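Local coordinates for MsStt7d protein (PDB 4IX3) that probably transfers phosphate from ATP to proteins, as the catalytic domain of an algal homolog of the state transition kinase Stt7, at residues V256-Q259 / G264-T267; T35-V40 / G106-W111; E151-L156 / A327-A332. One frame throughout, in Å; residues are numbered along the deposited sequence.

Contact 1 of 3, residues V256-Q259 / G264-T267; sequences VMLQ and GLRT
Gln-259 and Arg-266 meet where helix 246-261, the F helix of the kinase C-lobe, ends and the chain turns back before helix 268-280. Their CA atoms stand 4.8 Å apart, as only four residues separate the two segments. The buried part of this turn is tight. Arg-266 runs extended from CG to NE, and CG passes alongside the Gln-259 carbonyl on its way to the hydrogen bond that joins the segments: Arg-266 NE donates to Gln-259 O over 2.8 Å. The N-H...O angle is 160°, and the acceptor lies almost exactly in the guanidinium plane, at its edge, while the donor stands 22° off the carbonyl plane. NH2 of the same guanidinium binds the next helix carbonyl, Leu-260 O, and also Thr-127 OG1, so the flat group has its rotation set by several acceptors while it bonds the C-terminal turn of the helix. Next to this polar grip sits an apolar one. Leu-265, its CG beside the backbone N (chi1 -58°), brings CD1 to 4.0 Å from Leu-258 CB, and Phe-274 of helix 268-280 packs on both leucines. The aliphatic part of Gln-259 presses on the turn as well, with CG 3.3 Å from Leu-265 O. Towards solvent the contact slackens. Thr-267 is exposed, its CB directed away from 256-259 and its side chain no nearer than 6.4 Å to that segment. It serves the next element instead, as the N-cap of helix 268-280, the G helix of kinases. There Thr-267 OG1 is hydrogen-bonded to Gly-270 N, in the first turn of that helix.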
loop_
_atom_site.group_PDB
_atom_site.type_symbol
_atom_site.label_atom_id
_atom_site.label_comp_id
_atom_site.label_asym_id
_atom_site.label_seq_id
_atom_site.Cartn_x
_atom_site.Cartn_y
_atom_site.Cartn_z
ATOM N N VAL B 256 -20.260 2.200 -9.360
ATOM C CA VAL B 256 -21.059 2.116 -8.131
ATOM C C VAL B 256 -22.527 1.851 -8.530
ATOM O O VAL B 256 -23.169 1.027 -7.891
ATOM C CB VAL B 256 -20.976 3.454 -7.352
ATOM C CG1 VAL B 256 -21.967 3.503 -6.185
ATOM C CG2 VAL B 256 -19.547 3.660 -6.826
ATOM N N MET B 257 -23.041 2.594 -9.500
ATOM C CA MET B 257 -24.422 2.407 -9.910
ATOM C C MET B 257 -24.729 0.974 -10.369
ATOM O O MET B 257 -25.759 0.404 -9.964
ATOM C CB MET B 257 -24.743 3.348 -11.041
ATOM C CG MET B 257 -26.197 3.194 -11.511
ATOM S SD MET B 257 -26.750 4.631 -12.394
ATOM C CE MET B 257 -28.370 4.045 -12.948
ATOM N N LEU B 258 -23.830 0.389 -11.183
ATOM C CA LEU B 258 -24.028 -1.005 -11.596
ATOM C C LEU B 258 -24.158 -1.914 -10.392
ATOM O O LEU B 258 -24.983 -2.824 -10.374
ATOM C CB LEU B 258 -22.865 -1.474 -12.454
ATOM C CG LEU B 258 -22.816 -0.860 -13.872
ATOM C CD1 LEU B 258 -21.457 -0.993 -14.523
ATOM C CD2 LEU B 258 -23.889 -1.486 -14.786
ATOM N N GLN B 259 -23.259 -1.760 -9.405
ATOM C CA GLN B 259 -23.315 -2.641 -8.265
ATOM C C GLN B 259 -24.546 -2.436 -7.394
ATOM O O GLN B 259 -25.092 -3.392 -6.870
ATOM C CB GLN B 259 -22.025 -2.484 -7.471
ATOM C CG GLN B 259 -20.795 -2.840 -8.288
ATOM C CD GLN B 259 -19.588 -3.194 -7.455
ATOM O OE1 GLN B 259 -19.096 -4.350 -7.464
ATOM N NE2 GLN B 259 -19.039 -2.189 -6.844
ATOM N N GLY B 264 -26.185 -9.278 -8.585
ATOM C CA GLY B 264 -25.109 -10.136 -9.096
ATOM C C GLY B 264 -23.844 -9.402 -9.520
ATOM O O GLY B 264 -22.798 -10.064 -9.709
ATOM N N LEU B 265 -23.873 -8.058 -9.635
ATOM C CA LEU B 265 -22.642 -7.340 -9.933
ATOM C C LEU B 265 -21.942 -6.852 -8.668
ATOM O O LEU B 265 -20.941 -6.141 -8.783
ATOM C CB LEU B 265 -22.903 -6.165 -10.863
ATOM C CG LEU B 265 -23.561 -6.581 -12.197
ATOM C CD1 LEU B 265 -23.797 -5.354 -13.063
ATOM C CD2 LEU B 265 -22.707 -7.626 -12.909
ATOM N N ARG B 266 -22.442 -7.232 -7.492
ATOM C CA ARG B 266 -21.851 -6.712 -6.239
ATOM C C ARG B 266 -20.543 -7.386 -5.838
ATOM O O ARG B 266 -19.838 -6.882 -4.970
ATOM C CB ARG B 266 -22.856 -6.771 -5.079
ATOM C CG ARG B 266 -23.991 -5.788 -5.371
ATOM C CD ARG B 266 -25.068 -5.817 -4.326
ATOM N NE ARG B 266 -26.078 -4.801 -4.629
ATOM C CZ ARG B 266 -27.230 -4.694 -3.951
ATOM N NH1 ARG B 266 -27.486 -5.498 -2.914
ATOM N NH2 ARG B 266 -28.147 -3.784 -4.290
ATOM N N THR B 267 -20.262 -8.572 -6.388
ATOM C CA THR B 267 -18.984 -9.207 -6.101
ATOM C C THR B 267 -17.971 -8.612 -7.074
ATOM O O THR B 267 -18.325 -8.099 -8.140
ATOM C CB THR B 267 -19.074 -10.703 -6.374
ATOM O OG1 THR B 267 -19.489 -10.893 -7.727
ATOM C CG2 THR B 267 -20.062 -11.348 -5.453
#

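Contact 2 of 3, residues T35-V40 / G106-W111; sequences TVFRGV and GLWLMW
In the curled antiparallel sheet of the kinase N-lobe, Phe-37 of strand 34-41 and Trp-108 of strand 106-112 touch across strand 45-52, which pairs with both. No hydrogen bond joins the two segments; the contact rests on two aromatic side chains. Phe-37 directs its CB toward the other strand, and with CG beside the backbone N (chi1 -62°) one side of its ring reaches the far end of the indole. Phe-37 CD2 lies 3.7 Å from Trp-108 CZ3, and Phe-37 CE2 lies 3.8 Å from Trp-108 CH2. The phenyl carbon CD2 sits at the indole edge, near its plane. The planes meet obliquely at 54°, with the Phe-37 and Trp-108 six-membered ring centroids 5.8 Å apart. Strand 34-41 is the one that leaves the glycine-rich loop of protein kinases, where Ser-30 and Gly-31 can bind ADP, absent from this chain, and strand 45-52 carries Lys-50, which can bind ADP and probably ATP and whose side chain is about 6 Å from that of Trp-108. With an alanine in place of Phe-37, CZ3 and CH2 of the indole would probably face a gap, and Trp-108 would lose its aromatic neighbour on strand 34-41. The five-membered ring has a polar tether, for Trp-108 NE1 is hydrogen-bonded to Thr-104 O. Trp-108 also touches Asn-51 of the middle strand, while its sequence neighbours Leu-107 and Leu-109 turn to the other face of the sheet, against Leu-63 of helix 59-76.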
loop_
_atom_site.group_PDB
_atom_site.type_symbol
_atom_site.label_atom_id
_atom_site.label_comp_id
_atom_site.label_asym_id
_atom_site.label_seq_id
_atom_site.Cartn_x
_atom_site.Cartn_y
_atom_site.Cartn_z
ATOM N N THR B 35 -2.135 4.118 7.205
ATOM C CA THR B 35 -2.873 3.154 7.994
ATOM C C THR B 35 -3.942 3.889 8.767
ATOM O O THR B 35 -3.661 4.931 9.380
ATOM C CB THR B 35 -1.955 2.397 8.979
ATOM O OG1 THR B 35 -0.821 1.892 8.237
ATOM C CG2 THR B 35 -2.672 1.228 9.620
ATOM N N VAL B 36 -5.170 3.390 8.712
ATOM C CA VAL B 36 -6.324 3.995 9.404
ATOM C C VAL B 36 -6.645 3.134 10.622
ATOM O O VAL B 36 -6.676 1.908 10.526
ATOM C CB VAL B 36 -7.545 4.152 8.457
ATOM C CG1 VAL B 36 -8.703 4.742 9.248
ATOM C CG2 VAL B 36 -7.177 5.041 7.276
ATOM N N PHE B 37 -6.880 3.780 11.758
ATOM C CA PHE B 37 -7.298 3.119 12.972
ATOM C C PHE B 37 -8.604 3.755 13.486
ATOM O O PHE B 37 -8.873 4.914 13.220
ATOM C CB PHE B 37 -6.252 3.366 14.066
ATOM C CG PHE B 37 -4.892 2.815 13.761
ATOM C CD1 PHE B 37 -4.505 1.609 14.294
ATOM C CD2 PHE B 37 -3.999 3.537 12.996
ATOM C CE1 PHE B 37 -3.253 1.097 13.990
ATOM C CE2 PHE B 37 -2.706 3.067 12.739
ATOM C CZ PHE B 37 -2.345 1.847 13.257
ATOM N N ARG B 38 -9.400 3.013 14.245
ATOM C CA ARG B 38 -10.481 3.657 15.014
ATOM C C ARG B 38 -9.853 4.281 16.259
ATOM O O ARG B 38 -8.826 3.824 16.752
ATOM C CB ARG B 38 -11.516 2.647 15.478
ATOM C CG ARG B 38 -12.381 2.090 14.377
ATOM C CD ARG B 38 -13.350 1.187 15.106
ATOM N NE ARG B 38 -14.190 0.440 14.181
ATOM C CZ ARG B 38 -13.814 -0.694 13.598
ATOM N NH1 ARG B 38 -12.606 -1.186 13.849
ATOM N NH2 ARG B 38 -14.621 -1.305 12.728
ATOM N N GLY B 39 -10.494 5.309 16.795
ATOM C CA GLY B 39 -10.064 5.873 18.072
ATOM C C GLY B 39 -11.235 6.535 18.771
ATOM O O GLY B 39 -12.366 6.533 18.286
ATOM N N VAL B 40 -10.962 7.019 19.976
ATOM C CA VAL B 40 -11.978 7.714 20.763
ATOM C C VAL B 40 -11.332 9.027 21.188
ATOM O O VAL B 40 -10.211 9.020 21.739
ATOM C CB VAL B 40 -12.393 6.904 22.009
ATOM C CG1 VAL B 40 -13.416 7.692 22.811
ATOM C CG2 VAL B 40 -12.982 5.552 21.606
ATOM N N GLY B 106 4.996 11.137 14.764
ATOM C CA GLY B 106 4.705 11.515 13.383
ATOM C C GLY B 106 3.338 12.192 13.251
ATOM O O GLY B 106 2.641 12.436 14.214
ATOM N N LEU B 107 2.971 12.447 12.026
ATOM C CA LEU B 107 1.757 13.198 11.690
ATOM C C LEU B 107 0.561 12.245 11.648
ATOM O O LEU B 107 0.606 11.181 11.003
ATOM C CB LEU B 107 1.951 13.878 10.328
ATOM C CG LEU B 107 0.730 14.684 9.857
ATOM C CD1 LEU B 107 0.519 15.892 10.761
ATOM C CD2 LEU B 107 1.003 15.153 8.406
ATOM N N TRP B 108 -0.526 12.670 12.262
ATOM C CA TRP B 108 -1.825 12.002 12.228
ATOM C C TRP B 108 -2.897 12.906 11.677
ATOM O O TRP B 108 -2.892 14.126 11.948
ATOM C CB TRP B 108 -2.277 11.573 13.617
ATOM C CG TRP B 108 -1.409 10.500 14.197
ATOM C CD1 TRP B 108 -0.190 10.617 14.863
ATOM C CD2 TRP B 108 -1.721 9.099 14.145
ATOM N NE1 TRP B 108 0.239 9.363 15.245
ATOM C CE2 TRP B 108 -0.664 8.401 14.847
ATOM C CE3 TRP B 108 -2.809 8.370 13.656
ATOM C CZ2 TRP B 108 -0.655 7.029 14.943
ATOM C CZ3 TRP B 108 -2.810 6.993 13.778
ATOM C CH2 TRP B 108 -1.749 6.322 14.400
ATOM N N LEU B 109 -3.865 12.349 10.930
ATOM C CA LEU B 109 -5.119 13.046 10.574
ATOM C C LEU B 109 -6.251 12.401 11.338
ATOM O O LEU B 109 -6.245 11.194 11.628
ATOM C CB LEU B 109 -5.346 12.915 9.067
ATOM C CG LEU B 109 -4.193 13.381 8.199
ATOM C CD1 LEU B 109 -4.606 13.317 6.727
ATOM C CD2 LEU B 109 -3.747 14.802 8.577
ATOM N N MET B 110 -7.315 13.181 11.599
ATOM C CA MET B 110 -8.463 12.690 12.338
ATOM C C MET B 110 -9.770 13.140 11.674
ATOM O O MET B 110 -9.876 14.285 11.220
ATOM C CB MET B 110 -8.405 13.194 13.789
ATOM C CG MET B 110 -9.444 12.550 14.708
ATOM S SD MET B 110 -9.157 12.892 16.459
ATOM C CE MET B 110 -9.766 14.576 16.564
ATOM N N TRP B 111 -10.699 12.191 11.626
ATOM C CA TRP B 111 -12.061 12.453 11.144
ATOM C C TRP B 111 -13.073 11.949 12.140
ATOM O O TRP B 111 -12.806 11.007 12.903
ATOM C CB TRP B 111 -12.330 11.744 9.813
ATOM C CG TRP B 111 -11.426 12.165 8.705
ATOM C CD1 TRP B 111 -11.645 13.049 7.690
ATOM C CD2 TRP B 111 -10.101 11.600 8.450
ATOM N NE1 TRP B 111 -10.572 13.070 6.819
ATOM C CE2 TRP B 111 -9.595 12.237 7.266
ATOM C CE3 TRP B 111 -9.313 10.634 9.098
ATOM C CZ2 TRP B 111 -8.380 11.857 6.702
ATOM C CZ3 TRP B 111 -8.124 10.243 8.502
ATOM C CH2 TRP B 111 -7.671 10.852 7.338
#

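Contact 3 of 3, residues E151-L156 / A327-A332; sequences ELLGSL and ASCEAA
Leu-153 of helix 141-161 presses on the first turn of the short helix 329-332, meeting both Cys-329 and Ala-332. Leu-153 CB lies 3.9 Å from Cys-329 O. CG stands beside the backbone N (chi1 -66°), and from there the two methyls part: Leu-153 CD1 comes to 3.9 Å from Ala-332 CB, while Leu-153 CD2 reaches Cys-329 SG, also at 3.9 Å. The leucine thus spans a pair of residues three apart on the facing helix. Cys-329 does the same in return, for its sulfur touches Leu-156 as well, 3.8 Å from Leu-156 CB and close to Leu-156 CD1. The backbones come near, with the CA atoms of Leu-153 and Cys-329 5.2 Å apart. All four touching residues are buried; the side chains that meet are aliphatic apart from the cysteine sulfur, and no hydrogen bond crosses the contact. The polar work is done at the start of the short helix, where Ser-328 is the N-cap: its OG accepts from Ala-331 N over 2.9 Å, with an N-H...O angle of 160°. Helix 302-318 closes over the same patch, Leu-318 touching Leu-153 and Ala-332. Ser-250 of helix 246-261 touches Cys-329. This is hydrophobic packing in the helical C-lobe of the protein kinase fold, joining the E helix to the chain after the H helix.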
loop_
_atom_site.group_PDB
_atom_site.type_symbol
_atom_site.label_atom_id
_atom_site.label_comp_id
_atom_site.label_asym_id
_atom_site.label_seq_id
_atom_site.Cartn_x
_atom_site.Cartn_y
_atom_site.Cartn_z
ATOM N N GLU B 151 -27.268 11.149 -4.112
ATOM C CA GLU B 151 -26.345 11.701 -3.097
ATOM C C GLU B 151 -24.890 11.698 -3.567
ATOM O O GLU B 151 -24.161 12.688 -3.429
ATOM C CB GLU B 151 -26.513 10.906 -1.807
ATOM C CG GLU B 151 -27.885 11.155 -1.206
ATOM C CD GLU B 151 -28.271 10.190 -0.113
ATOM O OE1 GLU B 151 -29.427 10.315 0.396
ATOM O OE2 GLU B 151 -27.487 9.257 0.250
ATOM N N LEU B 152 -24.458 10.596 -4.155
ATOM C CA LEU B 152 -23.077 10.498 -4.642
ATOM C C LEU B 152 -22.787 11.490 -5.768
ATOM O O LEU B 152 -21.764 12.200 -5.740
ATOM C CB LEU B 152 -22.840 9.080 -5.183
ATOM C CG LEU B 152 -21.447 8.875 -5.831
ATOM C CD1 LEU B 152 -20.308 9.188 -4.848
ATOM C CD2 LEU B 152 -21.367 7.417 -6.301
ATOM N N LEU B 153 -23.663 11.567 -6.787
ATOM C CA LEU B 153 -23.426 12.448 -7.888
ATOM C C LEU B 153 -23.496 13.913 -7.388
ATOM O O LEU B 153 -22.717 14.752 -7.874
ATOM C CB LEU B 153 -24.398 12.228 -9.042
ATOM C CG LEU B 153 -24.246 10.875 -9.725
ATOM C CD1 LEU B 153 -25.463 10.667 -10.632
ATOM C CD2 LEU B 153 -22.974 10.820 -10.519
ATOM N N GLY B 154 -24.415 14.234 -6.447
ATOM C CA GLY B 154 -24.464 15.628 -5.960
ATOM C C GLY B 154 -23.167 15.980 -5.223
ATOM O O GLY B 154 -22.638 17.061 -5.395
ATOM N N SER B 155 -22.643 15.053 -4.431
ATOM C CA SER B 155 -21.380 15.307 -3.718
ATOM C C SER B 155 -20.195 15.423 -4.659
ATOM O O SER B 155 -19.353 16.321 -4.514
ATOM C CB SER B 155 -21.130 14.250 -2.678
ATOM O OG SER B 155 -22.039 14.386 -1.610
ATOM N N LEU B 156 -20.100 14.504 -5.630
ATOM C CA LEU B 156 -19.051 14.629 -6.648
ATOM C C LEU B 156 -19.124 15.946 -7.409
ATOM O O LEU B 156 -18.110 16.581 -7.679
ATOM C CB LEU B 156 -19.042 13.406 -7.588
ATOM C CG LEU B 156 -18.626 12.101 -6.906
ATOM C CD1 LEU B 156 -18.864 10.925 -7.828
ATOM C CD2 LEU B 156 -17.144 12.191 -6.517
ATOM N N ALA B 327 -20.736 11.876 -19.340
ATOM C CA ALA B 327 -21.423 12.930 -18.547
ATOM C C ALA B 327 -20.558 13.424 -17.399
ATOM O O ALA B 327 -19.866 12.622 -16.759
ATOM C CB ALA B 327 -22.695 12.383 -17.931
ATOM N N SER B 328 -20.649 14.724 -17.081
ATOM C CA SER B 328 -20.184 15.212 -15.787
ATOM C C SER B 328 -21.114 14.707 -14.715
ATOM O O SER B 328 -22.277 14.350 -14.985
ATOM C CB SER B 328 -20.176 16.745 -15.788
ATOM O OG SER B 328 -21.518 17.238 -15.861
ATOM N N CYS B 329 -20.665 14.661 -13.471
ATOM C CA CYS B 329 -21.526 14.227 -12.378
ATOM C C CYS B 329 -22.661 15.247 -12.172
ATOM O O CYS B 329 -23.801 14.833 -11.935
ATOM C CB CYS B 329 -20.704 14.043 -11.091
ATOM S SG CYS B 329 -19.608 12.581 -11.211
ATOM N N GLU B 330 -22.436 16.543 -12.407
ATOM C CA GLU B 330 -23.513 17.550 -12.333
ATOM C C GLU B 330 -24.584 17.263 -13.385
ATOM O O GLU B 330 -25.778 17.249 -13.046
ATOM C CB GLU B 330 -22.983 18.973 -12.523
ATOM C CG GLU B 330 -24.107 19.992 -12.370
ATOM C CD GLU B 330 -23.746 21.384 -12.872
ATOM O OE1 GLU B 330 -22.739 21.552 -13.607
ATOM O OE2 GLU B 330 -24.477 22.340 -12.533
ATOM N N ALA B 331 -24.176 17.009 -14.637
ATOM C CA ALA B 331 -25.146 16.730 -15.708
ATOM C C ALA B 331 -25.978 15.474 -15.410
ATOM O O ALA B 331 -27.220 15.487 -15.555
ATOM C CB ALA B 331 -24.442 16.640 -17.051
ATOM N N ALA B 332 -25.301 14.443 -14.908
ATOM C CA ALA B 332 -25.909 13.170 -14.602
ATOM C C ALA B 332 -27.030 13.353 -13.548
ATOM O O ALA B 332 -28.010 12.598 -13.582
ATOM C CB ALA B 332 -24.824 12.190 -14.129
#

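In the fold
All three contacts are buried, although contact 1 has an exposed fringe at Thr-267. Contacts 1 and 3 belong to the helical C-lobe, their centres 18 Å apart; they meet where Val-256 CG1 packs 4.0 Å from Leu-152 CD2, bringing helices 246-261 and 141-161 together. Along the chain, contact 1 is nested within the long loop that contact 3 closes. Contact 2 lies in the N-lobe sheet, across the chain's centre from both and touching neither. Their chemistry differs: contact 1 secures a local turn with an arginine-to-carbonyl bond, contact 2 joins non-adjacent strands through oblique rings, and contact 3 links distant parts of sequence with aliphatic groups and a sulfur.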